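Local atomic coordinates of bacteriophage virulence determinant (Salmonella enterica subsp. enterica serovar Typhimurium str. 14028S, PDB entry 6GGR), a protein that binds zinc and probably acts as a PipA-family metalloprotease delivered into host cells, where it cleaves NF-kappaB subunits. Residues L15-D20 with S202-A207; E47-G52 with Q98-V103; E147-N152 with T160-I165. All coordinates share one frame; numbering follows the deposited sequence.

Overall arrangement
Interactions 1 and 3 lie on the same side of the chain's centre, their own centres about 12 Å apart. Segment 202-207 of interaction 1, in the loop after helix 186-197, touches segment 147-152 of interaction 3: Pro-203 O meets the hydroxyl of Tyr-149, and Ile-206 N meets Glu-150 O. Interaction 2 sits across the chain's centre, about 31 Å from interaction 1 and about 26 Å from interaction 3, centre to centre. It is a buried, apolar meeting of helix ends. Interaction 3 is buried too but charged, an arginine from the zinc-binding helix lying against a tyrosine. Partly buried interaction 1 brings the N-terminal turn against a proline. Neither interaction 1 nor interaction 2 has a hydrogen bond between its segments.

Interaction 1 of 3, residues L15-D20 with S202-A207; sequences LPEHQD and SPPRIA
Pro-204 turns its ring toward the short helical turn at 16-19 and is met there by two side chains, Glu-17 and Leu-15. Glu-17 crosses the proline at about a right angle. Its carboxylate lies flat against the ring's corner: Pro-204 CG stands almost squarely over the carboxylate carbon, Glu-17 CD, at 3.2 Å. Of the two oxygens, OE2 leans further over the ring and comes within 3.3 Å of Pro-204 CG. A bend in the glutamate chain (chi2 81°) folds the carboxylate back across the proline instead of letting it run straight out. Leu-15 arrives obliquely and touches with one branch, CD1, 3.9 Å from Pro-204 CB. The same leucine sets its CB above one face of the His-18 ring, near the rim. Leu-15 O takes the amides of both His-18 and Gln-19, the two bonds that make up this weakly bonded turn. Behind the contact runs helix 186-197, where Asn-192 is a common partner: its ND2 is hydrogen-bonded to His-18 NE2 and to Arg-205 O, so both segments are tied to one helix. No hydrogen bond crosses the interface; the meeting is close packing, tight where Glu-17 touches the ring. Pro-204 offers no N-H to the carboxylate, so Glu-17 contributes here through the flat shape of its acid group, perhaps with a weak electrostatic attraction to the proline's C-H groups.

Interaction 2 of 3, residues E47-G52 with Q98-V103; sequences EYLISG and QELHDV
Just past Leu-100, the residue that packs on Tyr-48 and Leu-49, Asp-102 N donates a 2.7 Å hydrogen bond to Glu-99 O near the C-terminal end of helix 86-100, where a wider pi-type turn occurs at 98-100. From this turn Leu-100 points toward segment 47-52. Its isobutyl group reaches into the place where helix 45-49 gives way to an extended chain. The methyls meet tip to tip, Leu-100 CD1 lying 3.8 Å from Leu-49 CD1, while the two side chains slant past each other. Leu-49 sets off away from Leu-100, though its CB still touches, and the turn at chi2 (77°) brings CD1 back to it. The other branch, Leu-100 CD2, approaches Leu-49 CA, but its exact position is doubtful because the model puts it too near Tyr-48 O. Tyr-48 adds a looser touch, CB to Leu-100 CB at 4.4 Å, and sends its ring off to meet that of Tyr-96 instead. Leu-49 lies about 9 Å, side chain to side chain, from the zinc-binding residue His-170. Backbone hydrogen bonds join Leu-49 and Ser-51 to Trp-107, and Gly-52 to Leu-109, so residues 49-52 are bonded along strand 107-111, while Leu-100 joins by packing, with Leu-49, on Trp-107. Ile-50 points away from Leu-100 and packs on Tyr-67 and Leu-74 of helix 64-84 as well as on Leu-109.

Interaction 3 of 3, residues E147-N152 with T160-I165; sequences EYYESN and TTRSFI
A buried, off-centre cation-pi contact between Tyr-149 and Arg-162 joins the short strand 148-149 to the first turn of helix 160-173. The guanidinium carbon, Arg-162 CZ, is 4.5 Å from the centroid of the Tyr-149 ring and lies 33° off the ring normal, displaced toward the hydroxyl end. The two flat groups do not stack; their planes are 47° apart, and the hydroxyl end of the ring (CZ) lies over one face of the guanidinium. The closest approaches run along the ring's CE2 side, where Tyr-149 CE2 is 3.4 Å from Arg-162 NE and equally near Arg-162 CD. Tyr-149 takes the crowded first torsion (chi1 68°), between its backbone N and carbonyl carbon, which turns the ring toward helix 160-173. The arginine runs extended and then bends at chi3, bringing its guanidinium to the hydroxyl end of the ring. Strand 148-149 pairs with 156-157 in a small antiparallel hairpin that leads into the helix bearing the zinc-binding residues His-166 and His-170, in HxxxH spacing; Asp-177 is the third, and no zinc is bound to this chain in the model. Arg-162 lies one turn before His-166, about 5 Å away between side chains. The arginine's NH1 and NH2 have other partners: NH1 bonds Asn-192 OD1 and NH2 bonds Ser-202 OG, which should fix the guanidinium's rotation. The tyrosine hydroxyl is hydrogen-bonded to Pro-203 O.

Interaction 1 of 3, residues L15-D20 with S202-A207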
ATOM      1  N   LEU B  15       6.555 -13.418  20.735  1.00 49.51           N
ATOM      2  CA  LEU B  15       5.188 -13.919  20.757  1.00 43.71           C
ATOM      3  C   LEU B  15       5.132 -15.393  20.371  1.00 48.06           C
ATOM      4  O   LEU B  15       5.943 -15.859  19.564  1.00 51.84           O
ATOM      5  CB  LEU B  15       4.289 -13.136  19.791  1.00 39.60           C
ATOM      6  CG  LEU B  15       4.169 -11.627  19.996  1.00 42.13           C
ATOM      7  CD1 LEU B  15       2.971 -11.113  19.225  1.00 35.25           C
ATOM      8  CD2 LEU B  15       4.056 -11.252  21.466  1.00 43.91           C
ATOM      9  N   PRO B  16       4.173 -16.153  20.908  1.00 52.69           N
ATOM     10  CA  PRO B  16       3.988 -17.533  20.426  1.00 55.90           C
ATOM     11  C   PRO B  16       3.741 -17.607  18.930  1.00 47.88           C
ATOM     12  O   PRO B  16       4.178 -18.569  18.284  1.00 50.66           O
ATOM     13  CB  PRO B  16       2.770 -18.027  21.221  1.00 56.08           C
ATOM     14  CG  PRO B  16       2.644 -17.102  22.380  1.00 54.59           C
ATOM     15  CD  PRO B  16       3.185 -15.787  21.938  1.00 48.78           C
ATOM     16  N   GLU B  17       3.048 -16.620  18.357  1.00 56.66           N
ATOM     17  CA  GLU B  17       2.796 -16.593  16.922  1.00 51.44           C
ATOM     18  C   GLU B  17       4.071 -16.429  16.103  1.00 53.88           C
ATOM     19  O   GLU B  17       4.021 -16.587  14.880  1.00 58.65           O
ATOM     20  CB  GLU B  17       1.815 -15.462  16.584  1.00 43.69           C
ATOM     21  CG  GLU B  17       0.401 -15.655  17.148  1.00 51.88           C
ATOM     22  CD  GLU B  17       0.276 -15.249  18.615  1.00 56.25           C
ATOM     23  OE1 GLU B  17       1.305 -14.900  19.231  1.00 51.46           O
ATOM     24  OE2 GLU B  17      -0.853 -15.278  19.154  1.00 50.81           O
ATOM     25  N   HIS B  18       5.201 -16.124  16.741  1.00 47.01           N
ATOM     26  CA  HIS B  18       6.479 -15.948  16.062  1.00 48.48           C
ATOM     27  C   HIS B  18       7.439 -17.105  16.283  1.00 81.27           C
ATOM     28  O   HIS B  18       8.023 -17.618  15.324  1.00 78.34           O
ATOM     29  CB  HIS B  18       7.161 -14.663  16.542  1.00 46.69           C
ATOM     30  CG  HIS B  18       6.381 -13.422  16.269  1.00 43.62           C
ATOM     31  ND1 HIS B  18       6.727 -12.201  16.806  1.00 42.40           N
ATOM     32  CD2 HIS B  18       5.282 -13.204  15.510  1.00 42.44           C
ATOM     33  CE1 HIS B  18       5.868 -11.286  16.397  1.00 44.58           C
ATOM     34  NE2 HIS B  18       4.983 -11.869  15.607  1.00 40.32           N
ATOM     35  N   GLN B  19       7.616 -17.526  17.539  1.00 82.49           N
ATOM     36  CA  GLN B  19       8.774 -18.328  17.924  1.00 85.26           C
ATOM     37  C   GLN B  19       8.968 -19.561  17.050  1.00 89.23           C
ATOM     38  O   GLN B  19      10.096 -20.059  16.951  1.00 99.26           O
ATOM     39  CB  GLN B  19       8.659 -18.750  19.392  1.00 84.53           C
ATOM     40  CG  GLN B  19       8.304 -17.611  20.341  1.00 88.39           C
ATOM     41  CD  GLN B  19       9.209 -17.554  21.560  1.00100.48           C
ATOM     42  OE1 GLN B  19      10.387 -17.210  21.459  1.00100.50           O
ATOM     43  NE2 GLN B  19       8.659 -17.891  22.721  1.00103.63           N
ATOM     44  N   ASP B  20       7.913 -20.077  16.425  1.00 84.42           N
ATOM     45  CA  ASP B  20       8.056 -21.150  15.444  1.00 88.21           C
ATOM     46  C   ASP B  20       8.256 -20.494  14.081  1.00 98.19           C
ATOM     47  O   ASP B  20       7.336 -19.878  13.534  1.00100.55           O
ATOM     48  CB  ASP B  20       6.853 -22.094  15.469  1.00 90.23           C
ATOM     49  CG  ASP B  20       5.613 -21.490  14.846  1.00 94.91           C
ATOM     50  OD1 ASP B  20       5.207 -20.382  15.258  1.00 98.41           O
ATOM     51  OD2 ASP B  20       5.046 -22.129  13.933  1.00 96.72           O
ATOM     52  N   SER B 202      -5.680  -6.271  19.784  1.00 34.29           N
ATOM     53  CA  SER B 202      -5.819  -6.849  18.453  1.00 35.54           C
ATOM     54  C   SER B 202      -5.021  -8.149  18.358  1.00 40.61           C
ATOM     55  O   SER B 202      -3.921  -8.241  18.915  1.00 35.55           O
ATOM     56  CB  SER B 202      -5.339  -5.865  17.386  1.00 35.32           C
ATOM     57  OG  SER B 202      -3.931  -5.691  17.438  1.00 36.62           O
ATOM     58  N   PRO B 203      -5.534  -9.170  17.667  1.00 41.26           N
ATOM     59  CA  PRO B 203      -4.740 -10.380  17.477  1.00 39.35           C
ATOM     60  C   PRO B 203      -3.489 -10.069  16.687  1.00 37.79           C
ATOM     61  O   PRO B 203      -3.492  -9.187  15.809  1.00 30.98           O
ATOM     62  CB  PRO B 203      -5.686 -11.304  16.692  1.00 49.66           C
ATOM     63  CG  PRO B 203      -7.044 -10.715  16.826  1.00 41.65           C
ATOM     64  CD  PRO B 203      -6.844  -9.254  17.001  1.00 39.94           C
ATOM     65  N   PRO B 204      -2.387 -10.767  16.958  1.00 36.82           N
ATOM     66  CA  PRO B 204      -1.162 -10.502  16.197  1.00 31.37           C
ATOM     67  C   PRO B 204      -1.305 -10.902  14.737  1.00 34.85           C
ATOM     68  O   PRO B 204      -2.080 -11.789  14.374  1.00 35.82           O
ATOM     69  CB  PRO B 204      -0.101 -11.345  16.912  1.00 37.62           C
ATOM     70  CG  PRO B 204      -0.858 -12.369  17.664  1.00 48.84           C
ATOM     71  CD  PRO B 204      -2.179 -11.770  18.014  1.00 40.49           C
ATOM     72  N   ARG B 205      -0.529 -10.225  13.896  1.00 31.22           N
ATOM     73  CA  ARG B 205      -0.584 -10.406  12.451  1.00 36.80           C
ATOM     74  C   ARG B 205       0.316 -11.573  12.069  1.00 38.07           C
ATOM     75  O   ARG B 205       1.541 -11.485  12.190  1.00 33.25           O
ATOM     76  CB  ARG B 205      -0.150  -9.118  11.760  1.00 38.04           C
ATOM     77  CG  ARG B 205      -0.215  -9.129  10.248  1.00 38.46           C
ATOM     78  CD  ARG B 205       0.253  -7.785   9.732  1.00 35.15           C
ATOM     79  NE  ARG B 205       0.102  -7.629   8.292  1.00 31.36           N
ATOM     80  CZ  ARG B 205       0.495  -6.548   7.626  1.00 32.11           C
ATOM     81  NH1 ARG B 205       1.057  -5.531   8.277  1.00 30.40           N
ATOM     82  NH2 ARG B 205       0.323  -6.480   6.312  1.00 35.94           N
ATOM     83  N   ILE B 206      -0.289 -12.666  11.593  1.00 37.50           N
ATOM     84  CA  ILE B 206       0.455 -13.894  11.325  1.00 36.55           C
ATOM     85  C   ILE B 206       1.108 -13.905   9.953  1.00 41.87           C
ATOM     86  O   ILE B 206       1.988 -14.744   9.708  1.00 41.78           O
ATOM     87  CB  ILE B 206      -0.455 -15.132  11.462  1.00 49.02           C
ATOM     88  CG1 ILE B 206      -1.517 -15.160  10.354  1.00 55.33           C
ATOM     89  CG2 ILE B 206      -1.109 -15.150  12.841  1.00 46.71           C
ATOM     90  CD1 ILE B 206      -2.435 -16.370  10.403  1.00 51.80           C
ATOM     91  N   ALA B 207       0.709 -13.010   9.050  1.00 45.88           N
ATOM     92  CA  ALA B 207       1.283 -12.961   7.714  1.00 47.76           C
ATOM     93  C   ALA B 207       1.138 -11.549   7.168  1.00 43.87           C
ATOM     94  O   ALA B 207       0.187 -10.836   7.498  1.00 39.72           O
ATOM     95  CB  ALA B 207       0.606 -13.963   6.775  1.00 50.53           C
TER

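Interaction 2 of 3, residues E47-G52 with Q98-V103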
ATOM      1  N   GLU B  47       9.216  15.366  18.451  1.00 53.77           N
ATOM      2  CA  GLU B  47      10.247  16.276  17.956  1.00 62.03           C
ATOM      3  C   GLU B  47      11.496  15.514  17.533  1.00 63.53           C
ATOM      4  O   GLU B  47      12.174  15.900  16.573  1.00 73.14           O
ATOM      5  CB  GLU B  47      10.592  17.313  19.026  1.00 67.03           C
ATOM      6  CG  GLU B  47       9.706  18.552  19.007  1.00 79.65           C
ATOM      7  CD  GLU B  47       9.917  19.447  20.213  1.00 99.23           C
ATOM      8  OE1 GLU B  47      11.034  19.447  20.772  1.00108.31           O
ATOM      9  OE2 GLU B  47       8.959  20.147  20.608  1.00106.30           O
ATOM     10  N   TYR B  48      11.819  14.430  18.240  1.00 60.81           N
ATOM     11  CA  TYR B  48      12.998  13.647  17.890  1.00 63.27           C
ATOM     12  C   TYR B  48      12.817  12.917  16.565  1.00 66.21           C
ATOM     13  O   TYR B  48      13.795  12.698  15.842  1.00 60.86           O
ATOM     14  CB  TYR B  48      13.316  12.638  18.998  1.00 56.72           C
ATOM     15  CG  TYR B  48      13.630  13.245  20.356  1.00 57.89           C
ATOM     16  CD1 TYR B  48      13.861  14.609  20.504  1.00 58.99           C
ATOM     17  CD2 TYR B  48      13.702  12.446  21.492  1.00 59.93           C
ATOM     18  CE1 TYR B  48      14.147  15.157  21.738  1.00 65.28           C
ATOM     19  CE2 TYR B  48      13.989  12.988  22.733  1.00 58.34           C
ATOM     20  CZ  TYR B  48      14.210  14.343  22.848  1.00 65.42           C
ATOM     21  OH  TYR B  48      14.495  14.894  24.077  1.00 73.52           O
ATOM     22  N   LEU B  49      11.586  12.535  16.228  1.00 51.72           N
ATOM     23  CA  LEU B  49      11.335  11.769  15.012  1.00 53.56           C
ATOM     24  C   LEU B  49      10.986  12.657  13.822  1.00 55.38           C
ATOM     25  O   LEU B  49      11.389  12.355  12.694  1.00 57.37           O
ATOM     26  CB  LEU B  49      10.206  10.762  15.252  1.00 47.23           C
ATOM     27  CG  LEU B  49       9.873   9.799  14.107  1.00 45.61           C
ATOM     28  CD1 LEU B  49      10.903   8.685  14.010  1.00 45.08           C
ATOM     29  CD2 LEU B  49       8.475   9.225  14.274  1.00 42.81           C
ATOM     30  N   ILE B  50      10.257  13.749  14.049  1.00 63.34           N
ATOM     31  CA  ILE B  50       9.680  14.559  12.978  1.00 68.22           C
ATOM     32  C   ILE B  50      10.327  15.936  12.983  1.00 59.74           C
ATOM     33  O   ILE B  50      10.405  16.591  14.029  1.00 60.35           O
ATOM     34  CB  ILE B  50       8.154  14.676  13.132  1.00 61.16           C
ATOM     35  CG1 ILE B  50       7.512  13.288  13.245  1.00 57.05           C
ATOM     36  CG2 ILE B  50       7.553  15.459  11.972  1.00 55.51           C
ATOM     37  CD1 ILE B  50       7.862  12.331  12.117  1.00 53.54           C
ATOM     38  N   SER B  51      10.769  16.384  11.806  1.00 63.56           N
ATOM     39  CA  SER B  51      11.286  17.739  11.643  1.00 72.54           C
ATOM     40  C   SER B  51      10.192  18.707  11.210  1.00 75.85           C
ATOM     41  O   SER B  51      10.025  19.772  11.813  1.00 75.13           O
ATOM     42  CB  SER B  51      12.421  17.761  10.617  1.00 69.03           C
ATOM     43  OG  SER B  51      11.936  17.482   9.315  1.00 72.89           O
ATOM     44  N   GLY B  52       9.453  18.357  10.162  1.00 72.24           N
ATOM     45  CA  GLY B  52       8.363  19.171   9.689  1.00 76.45           C
ATOM     46  C   GLY B  52       7.513  18.436   8.675  1.00 70.73           C
ATOM     47  O   GLY B  52       7.740  17.259   8.375  1.00 63.30           O
ATOM     48  N   GLN B  98      21.759   7.050  16.751  1.00 70.98           N
ATOM     49  CA  GLN B  98      22.343   7.073  15.414  1.00 74.49           C
ATOM     50  C   GLN B  98      22.006   8.356  14.665  1.00 81.32           C
ATOM     51  O   GLN B  98      22.887   8.958  14.040  1.00 94.15           O
ATOM     52  CB  GLN B  98      21.864   5.868  14.601  1.00 66.02           C
ATOM     53  CG  GLN B  98      22.163   4.530  15.233  1.00 71.38           C
ATOM     54  CD  GLN B  98      23.600   4.407  15.704  1.00 86.53           C
ATOM     55  OE1 GLN B  98      23.893   4.567  16.889  1.00107.24           O
ATOM     56  NE2 GLN B  98      24.505   4.120  14.776  1.00 80.20           N
ATOM     57  N   GLU B  99      20.745   8.789  14.712  1.00 69.90           N
ATOM     58  CA  GLU B  99      20.283   9.833  13.805  1.00 71.61           C
ATOM     59  C   GLU B  99      19.388  10.849  14.502  1.00 67.71           C
ATOM     60  O   GLU B  99      19.609  12.058  14.381  1.00 71.47           O
ATOM     61  CB  GLU B  99      19.528   9.205  12.632  1.00 76.85           C
ATOM     62  CG  GLU B  99      20.252   8.036  11.977  1.00 95.96           C
ATOM     63  CD  GLU B  99      19.485   7.458  10.806  1.00105.34           C
ATOM     64  OE1 GLU B  99      18.310   7.074  10.993  1.00 98.80           O
ATOM     65  OE2 GLU B  99      20.054   7.389   9.695  1.00109.63           O
ATOM     66  N   LEU B 100      18.435  10.370  15.267  1.00 61.42           N
ATOM     67  CA  LEU B 100      17.423  11.307  15.703  1.00 59.93           C
ATOM     68  C   LEU B 100      17.963  12.387  16.594  1.00 67.58           C
ATOM     69  O   LEU B 100      17.338  13.400  16.786  1.00 80.00           O
ATOM     70  CB  LEU B 100      16.087  10.700  16.257  1.00 56.26           C
ATOM     71  CG  LEU B 100      15.198   9.906  15.292  1.00 74.86           C
ATOM     72  CD1 LEU B 100      14.033   9.273  16.025  1.00 91.33           C
ATOM     73  CD2 LEU B 100      14.689  10.718  14.080  1.00 67.51           C
ATOM     74  N   HIS B 101      19.086  12.139  17.235  1.00 72.81           N
ATOM     75  CA  HIS B 101      19.601  13.219  18.064  1.00 65.73           C
ATOM     76  C   HIS B 101      19.985  14.419  17.210  1.00 68.56           C
ATOM     77  O   HIS B 101      19.973  15.555  17.696  1.00 69.91           O
ATOM     78  CB  HIS B 101      20.800  12.742  18.871  1.00 67.41           C
ATOM     79  CG  HIS B 101      21.982  12.391  18.027  1.00 70.12           C
ATOM     80  ND1 HIS B 101      22.845  13.340  17.524  1.00 73.51           N
ATOM     81  CD2 HIS B 101      22.431  11.197  17.576  1.00 70.01           C
ATOM     82  CE1 HIS B 101      23.784  12.745  16.812  1.00 75.33           C
ATOM     83  NE2 HIS B 101      23.555  11.444  16.827  1.00 82.27           N
ATOM     84  N   ASP B 102      20.312  14.180  15.942  1.00 81.03           N
ATOM     85  CA  ASP B 102      20.680  15.240  15.015  1.00 72.39           C
ATOM     86  C   ASP B 102      19.418  15.899  14.469  1.00 80.23           C
ATOM     87  O   ASP B 102      18.591  15.239  13.830  1.00 68.70           O
ATOM     88  CB  ASP B 102      21.524  14.666  13.882  1.00 75.49           C
ATOM     89  CG  ASP B 102      22.135  15.737  13.002  1.00 77.41           C
ATOM     90  OD1 ASP B 102      21.588  16.860  12.951  1.00 77.80           O
ATOM     91  OD2 ASP B 102      23.165  15.452  12.358  1.00 79.68           O
ATOM     92  N   VAL B 103      19.282  17.206  14.705  1.00 88.80           N
ATOM     93  CA  VAL B 103      18.096  17.938  14.280  1.00 89.67           C
ATOM     94  C   VAL B 103      17.911  17.890  12.769  1.00 90.97           C
ATOM     95  O   VAL B 103      16.804  18.130  12.275  1.00 89.68           O
ATOM     96  CB  VAL B 103      18.180  19.393  14.791  1.00 96.48           C
ATOM     97  CG1 VAL B 103      17.000  20.227  14.297  1.00 92.30           C
ATOM     98  CG2 VAL B 103      18.241  19.416  16.319  1.00100.32           C
TER

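Interaction 3 of 3, residues E147-N152 with T160-I165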
ATOM      1  N   GLU B 147      -8.921  -1.545   5.713  1.00 31.41           N
ATOM      2  CA  GLU B 147      -7.925  -2.466   5.193  1.00 31.16           C
ATOM      3  C   GLU B 147      -7.632  -3.504   6.266  1.00 32.40           C
ATOM      4  O   GLU B 147      -7.693  -3.217   7.465  1.00 25.29           O
ATOM      5  CB  GLU B 147      -6.651  -1.731   4.768  1.00 38.08           C
ATOM      6  CG  GLU B 147      -6.856  -0.833   3.545  1.00 50.76           C
ATOM      7  CD  GLU B 147      -5.564  -0.523   2.817  1.00 58.02           C
ATOM      8  OE1 GLU B 147      -4.974   0.550   3.069  1.00 62.73           O
ATOM      9  OE2 GLU B 147      -5.133  -1.358   1.996  1.00 55.09           O
ATOM     10  N   TYR B 148      -7.345  -4.701   5.816  1.00 27.84           N
ATOM     11  CA  TYR B 148      -7.236  -5.861   6.663  1.00 35.56           C
ATOM     12  C   TYR B 148      -5.877  -6.552   6.719  1.00 29.10           C
ATOM     13  O   TYR B 148      -5.127  -6.456   5.848  1.00 25.30           O
ATOM     14  CB  TYR B 148      -8.360  -6.900   6.289  1.00 27.70           C
ATOM     15  CG  TYR B 148      -9.802  -6.425   6.579  1.00 25.20           C
ATOM     16  CD1 TYR B 148     -10.473  -5.629   5.702  1.00 31.93           C
ATOM     17  CD2 TYR B 148     -10.454  -6.762   7.738  1.00 25.96           C
ATOM     18  CE1 TYR B 148     -11.713  -5.207   5.927  1.00 31.44           C
ATOM     19  CE2 TYR B 148     -11.700  -6.365   7.997  1.00 29.73           C
ATOM     20  CZ  TYR B 148     -12.366  -5.587   7.082  1.00 30.94           C
ATOM     21  OH  TYR B 148     -13.595  -5.149   7.346  1.00 34.71           O
ATOM     22  N   TYR B 149      -5.613  -7.187   7.836  1.00 26.86           N
ATOM     23  CA  TYR B 149      -4.439  -8.040   7.931  1.00 27.42           C
ATOM     24  C   TYR B 149      -4.866  -9.421   8.409  1.00 27.15           C
ATOM     25  O   TYR B 149      -5.952  -9.604   8.967  1.00 24.80           O
ATOM     26  CB  TYR B 149      -3.367  -7.441   8.866  1.00 31.65           C
ATOM     27  CG  TYR B 149      -3.717  -7.383  10.343  1.00 31.00           C
ATOM     28  CD1 TYR B 149      -3.570  -8.496  11.159  1.00 34.17           C
ATOM     29  CD2 TYR B 149      -4.155  -6.201  10.927  1.00 25.96           C
ATOM     30  CE1 TYR B 149      -3.871  -8.440  12.514  1.00 32.56           C
ATOM     31  CE2 TYR B 149      -4.458  -6.136  12.281  1.00 30.21           C
ATOM     32  CZ  TYR B 149      -4.312  -7.255  13.066  1.00 32.86           C
ATOM     33  OH  TYR B 149      -4.616  -7.181  14.407  1.00 28.58           O
ATOM     34  N   GLU B 150      -4.002 -10.402   8.178  1.00 29.11           N
ATOM     35  CA  GLU B 150      -4.329 -11.789   8.465  1.00 27.74           C
ATOM     36  C   GLU B 150      -3.933 -12.147   9.893  1.00 36.05           C
ATOM     37  O   GLU B 150      -2.854 -11.775  10.362  1.00 31.30           O
ATOM     38  CB  GLU B 150      -3.627 -12.716   7.478  1.00 31.88           C
ATOM     39  CG  GLU B 150      -4.207 -14.121   7.445  1.00 46.94           C
ATOM     40  CD  GLU B 150      -3.966 -14.817   6.119  1.00 62.29           C
ATOM     41  OE1 GLU B 150      -2.837 -14.722   5.592  1.00 67.43           O
ATOM     42  OE2 GLU B 150      -4.909 -15.449   5.600  1.00 66.56           O
ATOM     43  N   SER B 151      -4.820 -12.869  10.579  1.00 34.40           N
ATOM     44  CA  SER B 151      -4.571 -13.342  11.933  1.00 40.22           C
ATOM     45  C   SER B 151      -5.180 -14.726  12.089  1.00 42.69           C
ATOM     46  O   SER B 151      -5.855 -15.238  11.192  1.00 35.51           O
ATOM     47  CB  SER B 151      -5.158 -12.393  12.986  1.00 34.38           C
ATOM     48  OG  SER B 151      -6.547 -12.625  13.156  1.00 37.70           O
ATOM     49  N   ASN B 152      -4.939 -15.335  13.252  1.00 48.93           N
ATOM     50  CA  ASN B 152      -5.534 -16.634  13.545  1.00 47.32           C
ATOM     51  C   ASN B 152      -7.025 -16.527  13.833  1.00 43.01           C
ATOM     52  O   ASN B 152      -7.727 -17.543  13.775  1.00 47.14           O
ATOM     53  CB  ASN B 152      -4.829 -17.285  14.735  1.00 44.08           C
ATOM     54  CG  ASN B 152      -3.395 -17.665  14.427  1.00 44.84           C
ATOM     55  OD1 ASN B 152      -3.080 -18.100  13.319  1.00 49.22           O
ATOM     56  ND2 ASN B 152      -2.516 -17.509  15.411  1.00 45.20           N
ATOM     57  N   THR B 160      -5.462   2.712  13.902  1.00 27.57           N
ATOM     58  CA  THR B 160      -4.466   3.781  13.886  1.00 33.47           C
ATOM     59  C   THR B 160      -3.188   3.346  14.592  1.00 28.27           C
ATOM     60  O   THR B 160      -2.081   3.554  14.083  1.00 27.83           O
ATOM     61  CB  THR B 160      -5.046   5.035  14.543  1.00 37.52           C
ATOM     62  OG1 THR B 160      -6.244   5.417  13.862  1.00 42.69           O
ATOM     63  CG2 THR B 160      -4.053   6.192  14.492  1.00 40.44           C
ATOM     64  N   THR B 161      -3.321   2.734  15.768  1.00 24.13           N
ATOM     65  CA  THR B 161      -2.141   2.355  16.538  1.00 26.72           C
ATOM     66  C   THR B 161      -1.238   1.430  15.731  1.00 26.28           C
ATOM     67  O   THR B 161      -0.047   1.713  15.551  1.00 26.22           O
ATOM     68  CB  THR B 161      -2.561   1.699  17.851  1.00 37.97           C
ATOM     69  OG1 THR B 161      -3.443   2.578  18.558  1.00 35.82           O
ATOM     70  CG2 THR B 161      -1.337   1.404  18.721  1.00 39.80           C
ATOM     71  N   ARG B 162      -1.793   0.327  15.217  1.00 27.30           N
ATOM     72  CA  ARG B 162      -0.986  -0.611  14.443  1.00 30.34           C
ATOM     73  C   ARG B 162      -0.367   0.067  13.227  1.00 28.66           C
ATOM     74  O   ARG B 162       0.821  -0.114  12.943  1.00 26.47           O
ATOM     75  CB  ARG B 162      -1.826  -1.814  14.007  1.00 22.61           C
ATOM     76  CG  ARG B 162      -1.015  -2.873  13.262  1.00 27.50           C
ATOM     77  CD  ARG B 162      -1.801  -4.164  13.024  1.00 27.26           C
ATOM     78  NE  ARG B 162      -1.985  -4.957  14.241  1.00 29.94           N
ATOM     79  CZ  ARG B 162      -1.091  -5.815  14.732  1.00 28.82           C
ATOM     80  NH1 ARG B 162       0.071  -6.004  14.125  1.00 26.57           N
ATOM     81  NH2 ARG B 162      -1.354  -6.493  15.840  1.00 28.12           N
ATOM     82  N   SER B 163      -1.156   0.851  12.491  1.00 33.53           N
ATOM     83  CA  SER B 163      -0.637   1.484  11.282  1.00 32.07           C
ATOM     84  C   SER B 163       0.479   2.466  11.615  1.00 25.00           C
ATOM     85  O   SER B 163       1.517   2.497  10.942  1.00 32.54           O
ATOM     86  CB  SER B 163      -1.765   2.190  10.533  1.00 29.89           C
ATOM     87  OG  SER B 163      -2.833   1.303  10.260  1.00 33.14           O
ATOM     88  N   PHE B 164       0.279   3.283  12.651  1.00 24.43           N
ATOM     89  CA  PHE B 164       1.301   4.246  13.049  1.00 28.39           C
ATOM     90  C   PHE B 164       2.576   3.541  13.491  1.00 33.51           C
ATOM     91  O   PHE B 164       3.681   3.906  13.074  1.00 29.79           O
ATOM     92  CB  PHE B 164       0.761   5.140  14.166  1.00 32.32           C
ATOM     93  CG  PHE B 164       0.008   6.346  13.672  1.00 34.14           C
ATOM     94  CD1 PHE B 164      -1.016   6.217  12.749  1.00 37.00           C
ATOM     95  CD2 PHE B 164       0.317   7.610  14.148  1.00 34.63           C
ATOM     96  CE1 PHE B 164      -1.704   7.325  12.300  1.00 42.84           C
ATOM     97  CE2 PHE B 164      -0.370   8.720  13.708  1.00 36.65           C
ATOM     98  CZ  PHE B 164      -1.384   8.579  12.783  1.00 48.47           C
ATOM     99  N   ILE B 165       2.443   2.522  14.342  1.00 32.15           N
ATOM    100  CA  ILE B 165       3.620   1.815  14.847  1.00 28.40           C
ATOM    101  C   ILE B 165       4.331   1.088  13.713  1.00 31.27           C
ATOM    102  O   ILE B 165       5.566   1.064  13.649  1.00 29.17           O
ATOM    103  CB  ILE B 165       3.212   0.848  15.973  1.00 28.51           C
ATOM    104  CG1 ILE B 165       2.679   1.625  17.185  1.00 32.25           C
ATOM    105  CG2 ILE B 165       4.384  -0.054  16.373  1.00 30.13           C
ATOM    106  CD1 ILE B 165       3.668   2.607  17.794  1.00 36.03           C
TER